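Long-range contacts in dual function macrocyclase-peptidase POPB (PDB 5N4B), which cleaves peptides after proline and macrocyclises the trimmed precursor in the biosynthesis of amanitin toxins: residues Pro88-Trp98 with Leu110-Phe121; Lys413-Leu421 with Thr429-Ala437. The protein carries 1 engineered substitution. All coordinates share one frame; numbering follows the deposited sequence. Where two conformers were deposited one is given.

How the contacts relate
Following the chain from the N terminus, strand 84-90 turns through Leu91-Gly94 into strand 96-101, and contact 1 closes when strand 109-113 returns beside it and its trailing loop folds back as far as Phe121. Contact 2 opens some 290 residues later and joins strands 416-423 and 426-434 across their short turn. The two are in series, neither nested nor crossed, yet their centres lie about 14 Å apart: one belongs to the first four-stranded sheet of the beta-propeller, the other to the last. Asp92 OD2 meets Lys413 NZ at 2.7 Å in a salt bridge, and Pro88 and Trp96 pack on Phe418 where the first and last blades of the propeller meet, side chain against side chain.

Contact 1. Residues Pro88-Trp98 with Leu110-Phe121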
# COMPACT_ATOMS: atom_id res chain seq x y z
N PRO A 88 -5.27 -7.27 19.15
CA PRO A 88 -6.66 -7.67 19.40
C PRO A 88 -7.54 -6.44 19.57
O PRO A 88 -7.05 -5.36 19.95
CB PRO A 88 -6.54 -8.48 20.70
CG PRO A 88 -5.46 -7.73 21.48
CD PRO A 88 -4.48 -7.27 20.41
N THR A 89 -8.83 -6.63 19.31
CA THR A 89 -9.86 -5.59 19.43
C THR A 89 -10.92 -6.09 20.40
O THR A 89 -11.42 -7.20 20.26
CB THR A 89 -10.49 -5.28 18.07
OG1 THR A 89 -9.49 -4.84 17.16
CG2 THR A 89 -11.53 -4.18 18.23
N LEU A 90 -11.29 -5.25 21.37
CA LEU A 90 -12.33 -5.60 22.33
C LEU A 90 -13.66 -5.08 21.78
O LEU A 90 -13.81 -3.88 21.56
CB LEU A 90 -12.04 -4.90 23.67
CG LEU A 90 -13.15 -5.02 24.72
CD1 LEU A 90 -13.46 -6.44 25.09
CD2 LEU A 90 -12.77 -4.19 25.98
N LEU A 91 -14.57 -6.01 21.49
CA LEU A 91 -15.91 -5.66 21.04
C LEU A 91 -16.82 -5.44 22.25
O LEU A 91 -16.53 -5.89 23.37
CB LEU A 91 -16.48 -6.72 20.09
CG LEU A 91 -15.62 -6.98 18.86
CD1 LEU A 91 -16.42 -7.90 17.90
CD2 LEU A 91 -15.23 -5.69 18.17
N ASP A 92 -17.99 -4.88 21.96
CA ASP A 92 -18.99 -4.63 23.00
C ASP A 92 -19.63 -5.89 23.54
O ASP A 92 -20.40 -5.78 24.51
CB ASP A 92 -20.04 -3.64 22.50
CG ASP A 92 -19.54 -2.22 22.46
OD1 ASP A 92 -18.32 -1.93 22.44
OD2 ASP A 92 -20.44 -1.34 22.51
N ASP A 93 -19.37 -7.07 22.98
CA ASP A 93 -19.75 -8.33 23.63
C ASP A 93 -18.83 -8.76 24.76
O ASP A 93 -19.10 -9.80 25.38
CB ASP A 93 -19.92 -9.45 22.59
CG ASP A 93 -18.61 -9.80 21.83
OD1 ASP A 93 -17.54 -9.21 22.13
OD2 ASP A 93 -18.71 -10.69 20.97
N GLY A 94 -17.76 -8.01 25.04
CA GLY A 94 -16.80 -8.32 26.05
C GLY A 94 -15.68 -9.20 25.59
O GLY A 94 -14.77 -9.49 26.38
N HIS A 95 -15.71 -9.68 24.34
CA HIS A 95 -14.68 -10.58 23.86
C HIS A 95 -13.71 -9.85 22.95
O HIS A 95 -14.01 -8.80 22.39
CB HIS A 95 -15.34 -11.77 23.14
CG HIS A 95 -16.04 -12.71 24.08
ND1 HIS A 95 -15.53 -13.93 24.42
CD2 HIS A 95 -17.16 -12.54 24.83
CE1 HIS A 95 -16.34 -14.52 25.30
NE2 HIS A 95 -17.32 -13.69 25.58
N TRP A 96 -12.53 -10.44 22.84
CA TRP A 96 -11.43 -9.90 22.08
C TRP A 96 -11.23 -10.71 20.81
O TRP A 96 -11.28 -11.95 20.82
CB TRP A 96 -10.17 -9.96 22.95
CG TRP A 96 -10.17 -9.11 24.15
CD1 TRP A 96 -10.73 -9.41 25.33
CD2 TRP A 96 -9.57 -7.84 24.29
NE1 TRP A 96 -10.51 -8.39 26.23
CE2 TRP A 96 -9.79 -7.41 25.60
CE3 TRP A 96 -8.87 -7.00 23.42
CZ2 TRP A 96 -9.31 -6.20 26.07
CZ3 TRP A 96 -8.42 -5.78 23.90
CH2 TRP A 96 -8.62 -5.41 25.21
N TYR A 97 -10.96 -10.01 19.71
CA TYR A 97 -10.85 -10.64 18.40
C TYR A 97 -9.54 -10.21 17.75
O TYR A 97 -9.15 -9.04 17.83
CB TYR A 97 -12.01 -10.19 17.52
CG TYR A 97 -13.37 -10.64 17.97
CD1 TYR A 97 -13.97 -10.09 19.12
CD2 TYR A 97 -14.06 -11.60 17.26
CE1 TYR A 97 -15.25 -10.51 19.52
CE2 TYR A 97 -15.33 -11.99 17.64
CZ TYR A 97 -15.90 -11.43 18.79
OH TYR A 97 -17.18 -11.83 19.16
N TRP A 98 -8.86 -11.14 17.08
CA TRP A 98 -7.58 -10.84 16.49
C TRP A 98 -7.33 -11.81 15.34
O TRP A 98 -7.87 -12.92 15.30
CB TRP A 98 -6.43 -10.95 17.53
CG TRP A 98 -6.16 -12.32 18.01
CD1 TRP A 98 -5.20 -13.18 17.55
CD2 TRP A 98 -6.87 -13.03 19.05
NE1 TRP A 98 -5.28 -14.39 18.22
CE2 TRP A 98 -6.30 -14.32 19.14
CE3 TRP A 98 -7.93 -12.71 19.88
CZ2 TRP A 98 -6.73 -15.27 20.07
CZ3 TRP A 98 -8.35 -13.66 20.80
CH2 TRP A 98 -7.77 -14.91 20.86
N LEU A 110 -9.52 -14.93 11.64
CA LEU A 110 -10.02 -14.09 12.72
C LEU A 110 -10.48 -14.98 13.87
O LEU A 110 -11.44 -15.76 13.73
CB LEU A 110 -11.14 -13.19 12.22
CG LEU A 110 -11.68 -12.07 13.08
CD1 LEU A 110 -10.52 -11.20 13.64
CD2 LEU A 110 -12.68 -11.22 12.30
N TYR A 111 -9.85 -14.81 15.01
CA TYR A 111 -10.12 -15.54 16.25
C TYR A 111 -10.89 -14.68 17.23
O TYR A 111 -10.78 -13.45 17.22
CB TYR A 111 -8.79 -15.93 16.92
CG TYR A 111 -8.26 -17.29 16.47
CD1 TYR A 111 -7.93 -17.53 15.16
CD2 TYR A 111 -8.11 -18.31 17.34
CE1 TYR A 111 -7.49 -18.79 14.73
CE2 TYR A 111 -7.64 -19.55 16.92
CZ TYR A 111 -7.36 -19.77 15.60
OH TYR A 111 -6.94 -21.03 15.20
N ARG A 112 -11.61 -15.37 18.03
CA ARG A 112 -12.38 -14.72 19.25
C ARG A 112 -12.04 -15.40 20.57
O ARG A 112 -11.92 -16.60 20.69
CB ARG A 112 -13.85 -15.14 19.03
CG ARG A 112 -14.84 -14.72 20.13
CD ARG A 112 -16.30 -15.15 19.85
NE ARG A 112 -17.22 -14.71 20.93
CZ ARG A 112 -17.47 -15.40 22.07
NH1 ARG A 112 -18.40 -14.98 22.93
NH2 ARG A 112 -16.80 -16.50 22.34
N SER A 113 -11.79 -14.57 21.54
CA SER A 113 -11.38 -15.10 22.83
C SER A 113 -12.46 -16.02 23.40
O SER A 113 -13.65 -15.75 23.29
CB SER A 113 -11.05 -13.97 23.82
OG SER A 113 -12.16 -13.12 24.08
N LYS A 114 -11.99 -17.10 24.01
CA LYS A 114 -12.89 -18.01 24.71
C LYS A 114 -13.58 -17.31 25.87
O LYS A 114 -14.77 -17.54 26.13
CB LYS A 114 -12.09 -19.21 25.24
CG LYS A 114 -11.51 -20.10 24.13
CD LYS A 114 -10.71 -21.25 24.71
CE LYS A 114 -10.01 -22.07 23.68
NZ LYS A 114 -10.96 -22.94 23.00
N GLU A 115 -12.83 -16.48 26.60
CA GLU A 115 -13.36 -15.79 27.77
C GLU A 115 -13.50 -14.31 27.46
O GLU A 115 -12.75 -13.78 26.64
CB GLU A 115 -12.39 -15.90 28.94
CG GLU A 115 -11.96 -17.31 29.32
CD GLU A 115 -13.08 -18.12 29.91
OE1 GLU A 115 -13.99 -17.51 30.52
OE2 GLU A 115 -13.04 -19.37 29.80
N PRO A 116 -14.41 -13.58 28.16
CA PRO A 116 -14.55 -12.12 28.00
C PRO A 116 -13.51 -11.38 28.83
O PRO A 116 -13.80 -10.70 29.84
CB PRO A 116 -15.98 -11.86 28.47
CG PRO A 116 -16.16 -12.92 29.56
CD PRO A 116 -15.48 -14.14 29.02
N ALA A 117 -12.26 -11.60 28.50
CA ALA A 117 -11.12 -11.04 29.22
C ALA A 117 -9.93 -11.02 28.27
O ALA A 117 -9.86 -11.84 27.36
CB ALA A 117 -10.77 -11.92 30.43
N LEU A 118 -9.01 -10.10 28.49
CA LEU A 118 -7.84 -10.03 27.61
C LEU A 118 -7.00 -11.30 27.77
O LEU A 118 -6.55 -11.58 28.89
CB LEU A 118 -7.02 -8.80 27.91
CG LEU A 118 -5.77 -8.57 27.07
CD1 LEU A 118 -6.06 -8.29 25.66
CD2 LEU A 118 -5.04 -7.38 27.70
N PRO A 119 -6.76 -12.07 26.72
CA PRO A 119 -5.97 -13.29 26.88
C PRO A 119 -4.54 -13.05 27.32
O PRO A 119 -3.95 -11.99 27.08
CB PRO A 119 -6.00 -13.90 25.47
CG PRO A 119 -7.17 -13.41 24.89
CD PRO A 119 -7.34 -12.00 25.38
N ASP A 120 -4.00 -14.07 27.99
CA ASP A 120 -2.56 -14.26 28.16
C ASP A 120 -2.10 -15.01 26.92
O ASP A 120 -2.21 -16.23 26.82
CB ASP A 120 -2.27 -15.06 29.42
CG ASP A 120 -0.80 -15.37 29.58
OD1 ASP A 120 -0.00 -14.95 28.70
OD2 ASP A 120 -0.45 -16.02 30.60
N PHE A 121 -1.60 -14.25 25.93
CA PHE A 121 -1.27 -14.84 24.64
C PHE A 121 -0.07 -15.77 24.69
O PHE A 121 0.11 -16.55 23.73
CB PHE A 121 -1.12 -13.76 23.56
CG PHE A 121 -2.39 -13.10 23.22
CD1 PHE A 121 -3.28 -13.67 22.34
CD2 PHE A 121 -2.71 -11.87 23.76
CE1 PHE A 121 -4.42 -13.05 22.01
CE2 PHE A 121 -3.89 -11.22 23.46
CZ PHE A 121 -4.77 -11.81 22.57
O HOH W 1 -14.32 -7.71 28.48
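Trp98 and Tyr111 form a hydrogen-bonded antiparallel pair in the middle of a beta-propeller blade, and the packing is tight round the indole. Tyr111 CB lies over one indole face, 3.7 Å from Trp98 CE2, and Phe121 drives a ring edge into the opposite face, a T-shaped pair with planes at 87°. Trp98 CG sits between its backbone N and carbonyl carbon (chi1 68°), which swings the six-membered ring across the neighbouring strand; Trp98 NE1 hydrogen-bonds Asp125. Further along, Leu118 CD1 stands almost on the normal of the Trp96 six-membered ring, 3.6 Å from its centroid.

The more exposed side is largely polar. There the extended Arg112 runs its CG over the face of the buried Tyr97 and lays its guanidinium flat on His95, centres 3.5 Å apart, while Pro116 takes the other imidazole face. Tyr97 OH donates to Asp93 OD2 at 2.6 Å, and Arg112 NE adds a weak bond to the same hydroxyl. A water bridges Gly94 O and, weakly, Pro116 O. Ser113 ties the two sides together: its OG accepts from Trp96 N at 3.0 Å and donates to Glu115 O, and its carbonyl O receives His95 ND1 at 2.9 Å, close to the imidazole plane.

Contact 2. Residues Lys413-Leu421 with Thr429-Ala437; sequences KQTHFFLTL and TIARYDFTA
Phe417 and Tyr433 face each other as a hydrogen-bonded antiparallel pair, and their side chains make the closest packing between the strands. Tyr433 CB lies over the Phe417 ring, 3.5 Å from its centroid, in a CH-pi contact. The two rings are nearly parallel, with planes at 11°, but slid so far apart that they barely overlap. Phe417 reaches this place because its CG stands between the backbone N and the carbonyl carbon (chi1 60°), laying the ring across toward the partner strand. Phe435 CE2 comes up in the plane of that ring, 3.8 Å from Phe417 CE2, while Tyr433 CE1 sits over the centre of the Phe435 ring.

On the other face of the sheet Phe418 CE1 rests 3.8 Å from Arg432 CD, and Phe418 CD1 meets the CG2 branch of Ile430. Reciprocal backbone bonds at Phe417-Tyr433, Leu419-Ala431 and Leu421-Thr429 fix the register.

Beyond the strand end, Phe435 N donates to Thr415 O at 2.9 Å, continuing the ladder into the type I turn Asp434-Ala437. Asp434 organises this end: its OD1 takes Thr436 N in an Asx turn, Thr436 OG1 at 2.8 Å and a water shared with Thr415 OG1, and its OD2 forms a salt bridge with Arg432 NH1, which probably steadies its negative charge.

Farther out, Leu387 of strand 382-388 packs against Tyr433 and Phe435, and Arg442 bonds Tyr433 OH. At the opposite end Thr420 OG1 hydrogen-bonds a polar side chain of the bound peptide, and Ile430 packs on an apolar one. Flanked by strands 405-409 and 443-448, these are the two middle strands of a four-stranded antiparallel blade of the prolyl oligopeptidase beta-propeller.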
# COMPACT_ATOMS: atom_id res chain seq x y z
N LYS A 413 -13.88 5.06 23.27
CA LYS A 413 -14.56 4.95 24.55
C LYS A 413 -13.84 4.06 25.57
O LYS A 413 -14.20 4.08 26.75
CB LYS A 413 -16.00 4.50 24.35
CG LYS A 413 -16.15 3.03 23.96
CD LYS A 413 -17.59 2.71 23.62
CE LYS A 413 -17.75 1.28 23.14
NZ LYS A 413 -19.20 1.07 22.78
N GLN A 414 -12.88 3.26 25.14
CA GLN A 414 -12.26 2.28 25.98
C GLN A 414 -11.09 2.86 26.75
O GLN A 414 -10.54 3.91 26.41
CB GLN A 414 -11.83 1.06 25.13
CG GLN A 414 -13.01 0.37 24.53
CD GLN A 414 -12.66 -0.79 23.63
OE1 GLN A 414 -11.59 -0.90 23.08
NE2 GLN A 414 -13.65 -1.65 23.42
N THR A 415 -10.68 2.14 27.80
CA THR A 415 -9.63 2.59 28.70
C THR A 415 -8.25 2.09 28.35
O THR A 415 -7.36 2.13 29.20
CB THR A 415 -9.94 2.17 30.13
OG1 THR A 415 -10.07 0.74 30.17
CG2 THR A 415 -11.23 2.88 30.62
N HIS A 416 -8.04 1.61 27.13
CA HIS A 416 -6.74 1.13 26.66
C HIS A 416 -6.58 1.55 25.20
O HIS A 416 -7.52 1.89 24.51
CB HIS A 416 -6.59 -0.41 26.78
CG HIS A 416 -7.49 -1.14 25.86
ND1 HIS A 416 -8.79 -1.49 26.19
CD2 HIS A 416 -7.30 -1.53 24.58
CE1 HIS A 416 -9.34 -2.07 25.15
NE2 HIS A 416 -8.47 -2.10 24.16
N PHE A 417 -5.34 1.46 24.74
CA PHE A 417 -5.04 1.46 23.33
C PHE A 417 -3.85 0.54 23.09
O PHE A 417 -3.11 0.18 24.02
CB PHE A 417 -4.79 2.86 22.76
CG PHE A 417 -3.63 3.63 23.37
CD1 PHE A 417 -2.38 3.52 22.85
CD2 PHE A 417 -3.85 4.49 24.45
CE1 PHE A 417 -1.32 4.27 23.43
CE2 PHE A 417 -2.82 5.22 25.00
CZ PHE A 417 -1.56 5.09 24.49
N PHE A 418 -3.64 0.19 21.81
CA PHE A 418 -2.49 -0.57 21.39
C PHE A 418 -1.65 0.20 20.39
O PHE A 418 -2.11 1.11 19.68
CB PHE A 418 -2.90 -1.90 20.70
CG PHE A 418 -3.66 -2.80 21.57
CD1 PHE A 418 -3.00 -3.55 22.55
CD2 PHE A 418 -5.03 -2.90 21.46
CE1 PHE A 418 -3.72 -4.35 23.40
CE2 PHE A 418 -5.74 -3.75 22.33
CZ PHE A 418 -5.08 -4.42 23.28
N LEU A 419 -0.38 -0.19 20.35
CA LEU A 419 0.56 0.22 19.31
C LEU A 419 1.09 -1.02 18.61
O LEU A 419 1.46 -2.00 19.27
CB LEU A 419 1.75 1.00 19.87
CG LEU A 419 1.44 2.20 20.73
CD1 LEU A 419 2.76 2.73 21.36
CD2 LEU A 419 0.74 3.25 19.97
N THR A 420 1.12 -0.97 17.29
CA THR A 420 1.79 -2.01 16.51
C THR A 420 3.09 -1.42 15.97
O THR A 420 3.10 -0.35 15.35
CB THR A 420 0.91 -2.59 15.41
OG1 THR A 420 0.49 -1.58 14.53
CG2 THR A 420 -0.35 -3.17 16.03
N LEU A 421 4.19 -2.10 16.27
CA LEU A 421 5.56 -1.61 16.08
C LEU A 421 6.31 -2.61 15.22
O LEU A 421 6.33 -3.82 15.53
CB LEU A 421 6.27 -1.47 17.45
CG LEU A 421 5.50 -0.64 18.47
CD1 LEU A 421 6.22 -0.73 19.78
CD2 LEU A 421 5.34 0.80 18.02
N THR A 429 5.84 -6.09 17.23
CA THR A 429 5.57 -5.99 18.64
C THR A 429 4.23 -5.29 18.82
O THR A 429 3.93 -4.29 18.15
CB THR A 429 6.66 -5.20 19.31
OG1 THR A 429 7.87 -5.97 19.19
CG2 THR A 429 6.36 -4.93 20.80
N ILE A 430 3.40 -5.80 19.73
CA ILE A 430 2.13 -5.18 20.07
C ILE A 430 2.26 -4.70 21.51
O ILE A 430 2.46 -5.52 22.42
CB ILE A 430 0.94 -6.15 19.91
CG1 ILE A 430 0.86 -6.70 18.47
CG2 ILE A 430 -0.34 -5.46 20.34
CD1 ILE A 430 0.16 -7.96 18.31
N ALA A 431 2.20 -3.38 21.70
CA ALA A 431 2.26 -2.77 23.02
C ALA A 431 0.88 -2.31 23.43
O ALA A 431 0.02 -2.03 22.59
CB ALA A 431 3.20 -1.58 23.02
N ARG A 432 0.65 -2.29 24.75
CA ARG A 432 -0.63 -1.92 25.34
C ARG A 432 -0.41 -0.80 26.33
O ARG A 432 0.50 -0.86 27.15
CB ARG A 432 -1.26 -3.11 26.05
CG ARG A 432 -2.63 -2.83 26.67
CD ARG A 432 -3.36 -4.12 27.14
NE ARG A 432 -2.58 -4.74 28.19
CZ ARG A 432 -2.88 -4.71 29.49
NH1 ARG A 432 -4.01 -4.16 29.95
NH2 ARG A 432 -2.04 -5.29 30.33
N TYR A 433 -1.32 0.16 26.31
CA TYR A 433 -1.38 1.23 27.29
C TYR A 433 -2.73 1.10 27.99
O TYR A 433 -3.78 1.18 27.34
CB TYR A 433 -1.23 2.60 26.66
CG TYR A 433 -1.07 3.73 27.67
CD1 TYR A 433 -2.18 4.29 28.27
CD2 TYR A 433 0.18 4.19 28.03
CE1 TYR A 433 -2.07 5.30 29.21
CE2 TYR A 433 0.31 5.22 28.99
CZ TYR A 433 -0.81 5.75 29.54
OH TYR A 433 -0.68 6.75 30.48
N ASP A 434 -2.69 0.92 29.33
CA ASP A 434 -3.90 0.69 30.12
C ASP A 434 -4.06 1.84 31.10
O ASP A 434 -3.31 1.93 32.08
CB ASP A 434 -3.73 -0.64 30.86
CG ASP A 434 -4.88 -0.95 31.81
OD1 ASP A 434 -5.87 -0.20 31.83
OD2 ASP A 434 -4.76 -2.00 32.50
N PHE A 435 -5.06 2.71 30.84
CA PHE A 435 -5.27 3.89 31.68
C PHE A 435 -5.72 3.51 33.09
O PHE A 435 -5.60 4.33 33.99
CB PHE A 435 -6.31 4.83 31.09
CG PHE A 435 -5.83 5.68 29.95
CD1 PHE A 435 -5.28 6.91 30.17
CD2 PHE A 435 -5.91 5.21 28.65
CE1 PHE A 435 -4.84 7.71 29.10
CE2 PHE A 435 -5.47 5.98 27.57
CZ PHE A 435 -4.95 7.24 27.81
N THR A 436 -6.25 2.30 33.30
CA THR A 436 -6.71 1.89 34.62
C THR A 436 -5.58 1.42 35.53
O THR A 436 -5.81 1.26 36.74
CB THR A 436 -7.79 0.79 34.57
OG1 THR A 436 -7.21 -0.46 34.25
CG2 THR A 436 -8.88 1.08 33.59
N ALA A 437 -4.37 1.22 35.02
CA ALA A 437 -3.26 0.71 35.81
C ALA A 437 -2.59 1.84 36.59
O ALA A 437 -2.72 3.02 36.25
CB ALA A 437 -2.22 0.08 34.89
O HOH W 2 -7.92 -0.97 30.20